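Local coordinates for ApeI dehydratase-like domain-containing protein (Pectobacterium atrosepticum, PDB 3ESI) that is of unknown function but, as an ApeI dehydratase-like protein, probably adopts the hotdog fold and may dehydrate 3-hydroxyacyl chains carried on an acyl carrier protein, at the interface of chains A and B. Residues are numbered along the deposited sequence; one frame, centred on the assembly and turned at random. Chains: chain A/B, uncharacterized protein.

Contact 1: the interface of chains A and B. Residues chain A 1, 32, 46; chain B 1, 32, 46.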
loop_
_atom_site.group_PDB
_atom_site.type_symbol
_atom_site.label_atom_id
_atom_site.label_comp_id
_atom_site.label_asym_id
_atom_site.label_seq_id
_atom_site.Cartn_x
_atom_site.Cartn_y
_atom_site.Cartn_z
ATOM N N MET A 1 -4.661 -16.821 -5.722
ATOM C CA MET A 1 -4.075 -15.762 -6.623
ATOM C C MET A 1 -4.861 -15.416 -7.893
ATOM O O MET A 1 -4.943 -14.240 -8.271
ATOM C CB MET A 1 -2.624 -16.118 -7.000
ATOM C CG MET A 1 -1.644 -16.036 -5.830
ATOM S SD MET A 1 -1.588 -14.415 -5.017
ATOM C CE MET A 1 -0.362 -13.637 -6.080
ATOM N N TRP A 32 -4.704 -11.823 -1.931
ATOM C CA TRP A 32 -4.766 -10.377 -2.122
ATOM C C TRP A 32 -5.580 -9.702 -1.024
ATOM O O TRP A 32 -5.428 -8.506 -0.774
ATOM C CB TRP A 32 -5.421 -10.047 -3.470
ATOM C CG TRP A 32 -4.746 -10.675 -4.657
ATOM C CD1 TRP A 32 -5.188 -11.744 -5.389
ATOM C CD2 TRP A 32 -3.506 -10.271 -5.248
ATOM N NE1 TRP A 32 -4.298 -12.025 -6.399
ATOM C CE2 TRP A 32 -3.256 -11.138 -6.333
ATOM C CE3 TRP A 32 -2.582 -9.256 -4.967
ATOM C CZ2 TRP A 32 -2.119 -11.022 -7.136
ATOM C CZ3 TRP A 32 -1.459 -9.139 -5.766
ATOM C CH2 TRP A 32 -1.237 -10.021 -6.837
ATOM N N VAL A 46 -1.252 -4.670 -9.443
ATOM C CA VAL A 46 -0.426 -5.768 -9.938
ATOM C C VAL A 46 -1.275 -6.968 -10.302
ATOM O O VAL A 46 -1.024 -7.630 -11.311
ATOM C CB VAL A 46 0.673 -6.212 -8.926
ATOM C CG1 VAL A 46 1.581 -5.032 -8.618
ATOM C CG2 VAL A 46 0.044 -6.764 -7.645
ATOM N N MET B 1 6.161 -12.577 -12.239
ATOM C CA MET B 1 5.617 -12.632 -10.852
ATOM C C MET B 1 6.484 -13.493 -9.924
ATOM O O MET B 1 6.558 -13.244 -8.710
ATOM C CB MET B 1 4.169 -13.156 -10.875
ATOM C CG MET B 1 3.151 -12.213 -11.528
ATOM S SD MET B 1 2.838 -10.686 -10.592
ATOM C CE MET B 1 1.532 -11.309 -9.500
ATOM N N TRP B 32 5.383 -6.493 -9.400
ATOM C CA TRP B 32 5.283 -6.026 -8.025
ATOM C C TRP B 32 5.918 -4.653 -7.856
ATOM O O TRP B 32 5.553 -3.900 -6.952
ATOM C CB TRP B 32 5.987 -6.996 -7.066
ATOM C CG TRP B 32 5.525 -8.432 -7.150
ATOM C CD1 TRP B 32 6.202 -9.489 -7.694
ATOM C CD2 TRP B 32 4.280 -8.960 -6.669
ATOM N NE1 TRP B 32 5.456 -10.641 -7.582
ATOM C CE2 TRP B 32 4.272 -10.344 -6.959
ATOM C CE3 TRP B 32 3.170 -8.396 -6.025
ATOM C CZ2 TRP B 32 3.195 -11.172 -6.628
ATOM C CZ3 TRP B 32 2.099 -9.218 -5.698
ATOM C CH2 TRP B 32 2.119 -10.594 -6.002
ATOM N N VAL B 46 1.854 -10.645 0.131
ATOM C CA VAL B 46 1.159 -11.585 -0.731
ATOM C C VAL B 46 2.173 -12.297 -1.585
ATOM O O VAL B 46 2.072 -13.509 -1.808
ATOM C CB VAL B 46 0.167 -10.892 -1.674
ATOM C CG1 VAL B 46 -1.099 -10.536 -0.934
ATOM C CG2 VAL B 46 0.807 -9.642 -2.246
#

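Contact 2: the interface of chains A and B. Residues chain A 49, 66, 69, 72; chain B 31, 34, 36.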
loop_
_atom_site.group_PDB
_atom_site.type_symbol
_atom_site.label_atom_id
_atom_site.label_comp_id
_atom_site.label_asym_id
_atom_site.label_seq_id
_atom_site.Cartn_x
_atom_site.Cartn_y
_atom_site.Cartn_z
ATOM N N LEU A 49 -3.239 -6.309 -13.550
ATOM C CA LEU A 49 -2.373 -6.433 -14.715
ATOM C C LEU A 49 -2.045 -7.904 -14.965
ATOM O O LEU A 49 -2.131 -8.392 -16.088
ATOM C CB LEU A 49 -1.077 -5.643 -14.509
ATOM C CG LEU A 49 -0.023 -5.849 -15.609
ATOM C CD1 LEU A 49 -0.622 -5.442 -16.939
ATOM C CD2 LEU A 49 1.243 -5.047 -15.322
ATOM N N PHE A 66 4.771 -9.203 -22.074
ATOM C CA PHE A 66 4.758 -7.815 -21.649
ATOM C C PHE A 66 6.029 -7.043 -22.032
ATOM O O PHE A 66 7.139 -7.581 -21.974
ATOM C CB PHE A 66 4.578 -7.778 -20.129
ATOM C CG PHE A 66 4.597 -6.394 -19.527
ATOM C CD1 PHE A 66 3.406 -5.690 -19.327
ATOM C CD2 PHE A 66 5.799 -5.817 -19.105
ATOM C CE1 PHE A 66 3.409 -4.435 -18.710
ATOM C CE2 PHE A 66 5.812 -4.564 -18.490
ATOM C CZ PHE A 66 4.614 -3.870 -18.289
ATOM N N ILE A 69 3.575 -0.660 -20.093
ATOM C CA ILE A 69 2.232 -0.151 -19.847
ATOM C C ILE A 69 2.121 1.218 -20.511
ATOM O O ILE A 69 2.693 2.187 -20.026
ATOM C CB ILE A 69 1.969 0.020 -18.320
ATOM C CG1 ILE A 69 3.200 0.654 -17.635
ATOM C CG2 ILE A 69 1.621 -1.317 -17.677
ATOM C CD1 ILE A 69 4.537 -0.186 -17.620
ATOM N N ILE A 72 -2.646 3.164 -17.884
ATOM C CA ILE A 72 -3.590 2.434 -17.054
ATOM C C ILE A 72 -4.432 3.480 -16.351
ATOM O O ILE A 72 -3.985 4.596 -16.141
ATOM C CB ILE A 72 -2.880 1.581 -15.985
ATOM C CG1 ILE A 72 -1.704 0.839 -16.611
ATOM C CG2 ILE A 72 -3.854 0.564 -15.398
ATOM C CD1 ILE A 72 -1.005 -0.123 -15.657
ATOM N N PHE B 31 6.250 -7.334 -11.798
ATOM C CA PHE B 31 5.105 -6.427 -11.801
ATOM C C PHE B 31 4.921 -5.789 -10.430
ATOM O O PHE B 31 4.380 -4.687 -10.315
ATOM C CB PHE B 31 3.822 -7.163 -12.205
ATOM C CG PHE B 31 3.762 -7.523 -13.667
ATOM C CD1 PHE B 31 4.367 -6.705 -14.624
ATOM C CD2 PHE B 31 3.052 -8.641 -14.092
ATOM C CE1 PHE B 31 4.259 -6.989 -15.982
ATOM C CE2 PHE B 31 2.936 -8.934 -15.449
ATOM C CZ PHE B 31 3.543 -8.104 -16.400
ATOM N N ASN B 34 6.322 -2.348 -10.592
ATOM C CA ASN B 34 5.992 -1.396 -11.652
ATOM C C ASN B 34 5.702 0.023 -11.160
ATOM O O ASN B 34 4.871 0.239 -10.276
ATOM C CB ASN B 34 4.815 -1.901 -12.489
ATOM C CG ASN B 34 4.690 -1.165 -13.818
ATOM O OD1 ASN B 34 4.250 -0.007 -13.873
ATOM N ND2 ASN B 34 5.093 -1.831 -14.897
ATOM N N HIS B 36 3.942 2.256 -12.227
ATOM C CA HIS B 36 2.547 2.672 -12.287
ATOM C C HIS B 36 1.782 2.267 -11.047
ATOM O O HIS B 36 0.704 2.795 -10.794
ATOM C CB HIS B 36 1.831 2.071 -13.500
ATOM C CG HIS B 36 2.059 2.821 -14.775
ATOM N ND1 HIS B 36 3.210 2.690 -15.524
ATOM C CD2 HIS B 36 1.286 3.722 -15.423
ATOM C CE1 HIS B 36 3.135 3.482 -16.580
ATOM N NE2 HIS B 36 1.977 4.116 -16.543
#

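Contact 3: the interface of chains A and B. Residues chain A 45-46, 49, 72, 74; chain B 31-32, 37.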
loop_
_atom_site.group_PDB
_atom_site.type_symbol
_atom_site.label_atom_id
_atom_site.label_comp_id
_atom_site.label_asym_id
_atom_site.label_seq_id
_atom_site.Cartn_x
_atom_site.Cartn_y
_atom_site.Cartn_z
ATOM N N GLY A 45 -3.379 -3.076 -8.367
ATOM C CA GLY A 45 -3.002 -2.988 -9.766
ATOM C C GLY A 45 -2.149 -4.138 -10.268
ATOM O O GLY A 45 -2.308 -4.559 -11.410
ATOM N N VAL A 46 -1.252 -4.670 -9.443
ATOM C CA VAL A 46 -0.426 -5.768 -9.938
ATOM C C VAL A 46 -1.275 -6.968 -10.302
ATOM O O VAL A 46 -1.024 -7.630 -11.311
ATOM C CB VAL A 46 0.673 -6.212 -8.926
ATOM C CG1 VAL A 46 1.581 -5.032 -8.618
ATOM C CG2 VAL A 46 0.044 -6.764 -7.645
ATOM N N LEU A 49 -3.239 -6.309 -13.550
ATOM C CA LEU A 49 -2.373 -6.433 -14.715
ATOM C C LEU A 49 -2.045 -7.904 -14.965
ATOM O O LEU A 49 -2.131 -8.392 -16.088
ATOM C CB LEU A 49 -1.077 -5.643 -14.509
ATOM C CG LEU A 49 -0.023 -5.849 -15.609
ATOM C CD1 LEU A 49 -0.622 -5.442 -16.939
ATOM C CD2 LEU A 49 1.243 -5.047 -15.322
ATOM N N ILE A 72 -2.646 3.164 -17.884
ATOM C CA ILE A 72 -3.590 2.434 -17.054
ATOM C C ILE A 72 -4.432 3.480 -16.351
ATOM O O ILE A 72 -3.985 4.596 -16.141
ATOM C CB ILE A 72 -2.880 1.581 -15.985
ATOM C CG1 ILE A 72 -1.704 0.839 -16.611
ATOM C CG2 ILE A 72 -3.854 0.564 -15.398
ATOM C CD1 ILE A 72 -1.005 -0.123 -15.657
ATOM N N PHE A 74 -7.355 3.538 -13.087
ATOM C CA PHE A 74 -8.192 2.885 -12.095
ATOM C C PHE A 74 -9.308 3.837 -11.700
ATOM O O PHE A 74 -9.064 4.849 -11.055
ATOM C CB PHE A 74 -7.338 2.492 -10.882
ATOM C CG PHE A 74 -6.254 1.501 -11.213
ATOM C CD1 PHE A 74 -6.563 0.169 -11.453
ATOM C CD2 PHE A 74 -4.931 1.914 -11.363
ATOM C CE1 PHE A 74 -5.574 -0.739 -11.844
ATOM C CE2 PHE A 74 -3.935 1.013 -11.752
ATOM C CZ PHE A 74 -4.258 -0.313 -11.995
ATOM N N PHE B 31 6.250 -7.334 -11.798
ATOM C CA PHE B 31 5.105 -6.427 -11.801
ATOM C C PHE B 31 4.921 -5.789 -10.430
ATOM O O PHE B 31 4.380 -4.687 -10.315
ATOM C CB PHE B 31 3.822 -7.163 -12.205
ATOM C CG PHE B 31 3.762 -7.523 -13.667
ATOM C CD1 PHE B 31 4.367 -6.705 -14.624
ATOM C CD2 PHE B 31 3.052 -8.641 -14.092
ATOM C CE1 PHE B 31 4.259 -6.989 -15.982
ATOM C CE2 PHE B 31 2.936 -8.934 -15.449
ATOM C CZ PHE B 31 3.543 -8.104 -16.400
ATOM N N TRP B 32 5.383 -6.493 -9.400
ATOM C CA TRP B 32 5.283 -6.026 -8.025
ATOM C C TRP B 32 5.918 -4.653 -7.856
ATOM O O TRP B 32 5.553 -3.900 -6.952
ATOM C CB TRP B 32 5.987 -6.996 -7.066
ATOM C CG TRP B 32 5.525 -8.432 -7.150
ATOM C CD1 TRP B 32 6.202 -9.489 -7.694
ATOM C CD2 TRP B 32 4.280 -8.960 -6.669
ATOM N NE1 TRP B 32 5.456 -10.641 -7.582
ATOM C CE2 TRP B 32 4.272 -10.344 -6.959
ATOM C CE3 TRP B 32 3.170 -8.396 -6.025
ATOM C CZ2 TRP B 32 3.195 -11.172 -6.628
ATOM C CZ3 TRP B 32 2.099 -9.218 -5.698
ATOM C CH2 TRP B 32 2.119 -10.594 -6.002
ATOM N N PHE B 37 2.312 1.334 -10.270
ATOM C CA PHE B 37 1.579 0.905 -9.087
ATOM C C PHE B 37 2.185 1.408 -7.783
ATOM O O PHE B 37 1.525 1.370 -6.741
ATOM C CB PHE B 37 1.464 -0.632 -9.028
ATOM C CG PHE B 37 0.957 -1.273 -10.302
ATOM C CD1 PHE B 37 -0.149 -0.764 -10.968
ATOM C CD2 PHE B 37 1.585 -2.401 -10.820
ATOM C CE1 PHE B 37 -0.625 -1.370 -12.140
ATOM C CE2 PHE B 37 1.121 -3.019 -11.988
ATOM C CZ PHE B 37 0.014 -2.504 -12.650
#

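Contact 1: the interface of chains A and B
A:Trp32 and B:Trp32 meet across the two-fold axis through the rims of their six-membered rings. B:Trp32 can be followed outward. With CG anti to the carbonyl carbon (chi1 -55°), CB directs the indole towards the other chain. On the pyrrole side, NE1 of B:Trp32 bonds to the carbonyl O of B:Met1 at 3.0 Å; the bond is nearly straight, lies in the ring plane and uses a lone pair of the oxygen, so it resists rotation of the indole. On the benzene side, CE3 and then CZ3 pass the CG2 methyl of A:Val46, which stands 3.7 Å from CZ3 of B:Trp32, the two side chains crossing at about a right angle. At the tip, CH2 of B:Trp32 lies 3.5 Å from CH2 of A:Trp32. The planes are inclined by about 30° and offset, each CH2 well out of the plane of the other indole, so the rims overlap in a step, without stacking face on face. The CE methyl of A:Met1 also reaches CH2 of B:Trp32, at 3.9 Å, arriving in the ring plane, while the CE of B:Met1 lies over one indole face. Bent at chi2 and chi3, each methionine curls round its own indole, a task suited to a flexible thioether. Tryptophan suits the axis because it gives a broad apolar rim while its N-H is satisfied within its own chain. The indoles come from the 3-10 turns 31-33, beside the helices beginning at residue 45.

Contact 2: the interface of chains A and B
B:Phe31 fits into a corner formed by A:Phe66 and A:Leu49, meeting one with an edge and the other with a face; aromatic contacts dominate this end of the patch. CE1 of B:Phe31 points at the centre of the A:Phe66 face, 3.5 Å above the plane. The ring planes stand 79° apart, a classic edge-to-face pair. One face of B:Phe31 itself receives the CD2 methyl of A:Leu49, 3.7 Å from the ring centroid. Phenylalanine suits this place because it offers both an edge and a face. The leucine's CG is anti to its backbone N (chi1 173°), which carries the branch outward from the helix.

Aliphatic contacts with polar groups follow. A:Ile69 meets B:Asn34 tip to tip, CD1 lying 3.9 Å from the amide carbon CG, and slides past the imidazole of B:His36, where the modelled approach is too close to be trusted.

Hydrogen bonding stays within chain B: the backbone N of B:His36 gives a 2.8 Å bond to OD1 of B:Asn34, in the carbonyl plane on a lone pair. Asparagine thereby braces the loop. B:His36 probably corresponds to the catalytic histidine of related dehydratases, so the patch may help to hold an active-site loop against the partner subunit.

Contact 3: the interface of chains A and B
The ring of B:Phe37 lies flat against the peptide that joins A:Gly45 to A:Val46, at the start of helix 45-59. This is the face contact of the patch: the carbonyl carbon of A:Gly45 stands 3.7 Å from the ring centroid, towards the rim, and the amide N of A:Val46 sits over the ring centre, 3.8 Å above its plane. Glycine suits the spot because, lacking a side chain, it lets an aromatic face settle directly on the backbone. The peptide and ring planes are nearly parallel, so flat group lies on flat group, with the N-H running along the face and not pointing into it. With CG anti to the carbonyl carbon (chi1 -50°), the phenyl group stands towards the helix.

Aliphatic and aromatic carbons then line the rim of the ring. The CG1 methyl of A:Val46 approaches CD2 of B:Phe37 at 3.4 Å, while its other methyl turns to B:Trp32; a beta-branched residue can serve two neighbours in this way. From the sheet side, A:Ile72 sends an extended chain (chi2 -175°) whose CD1 ends 3.8 Å from CE1 of B:Phe37, and A:Phe74 brings CZ to the same CE1. A:Leu49 adds its CB near CZ.

Polar atoms meet carbon here. The carbonyl O of A:Gly45 is 3.3 Å from CZ of B:Phe37. The carbonyl O of B:Phe31 lies at the edge of the B:Phe37 ring, in its plane, and 3.3 Å from CG1 of A:Val46.

Contacts 2 and 3 are close neighbours, their C-alpha centres about 5 Å apart, and share A:Leu49, A:Ile72 and B:Phe31. Contact 1, at the axis, is about 9 Å from contact 3 and 12 Å from contact 2; it shares A:Val46 and B:Trp32 with contact 3. Helix 45-59 of one chain and segment 31-37 of the other thus run through all three, forming one continuous, largely apolar seam that the two-fold axis repeats. That symmetry, and the dimers usual among hotdog-fold proteins, suggest a genuine dimer within the deposited tetramer, each subunit helping to shape its partner's probable active-site loop.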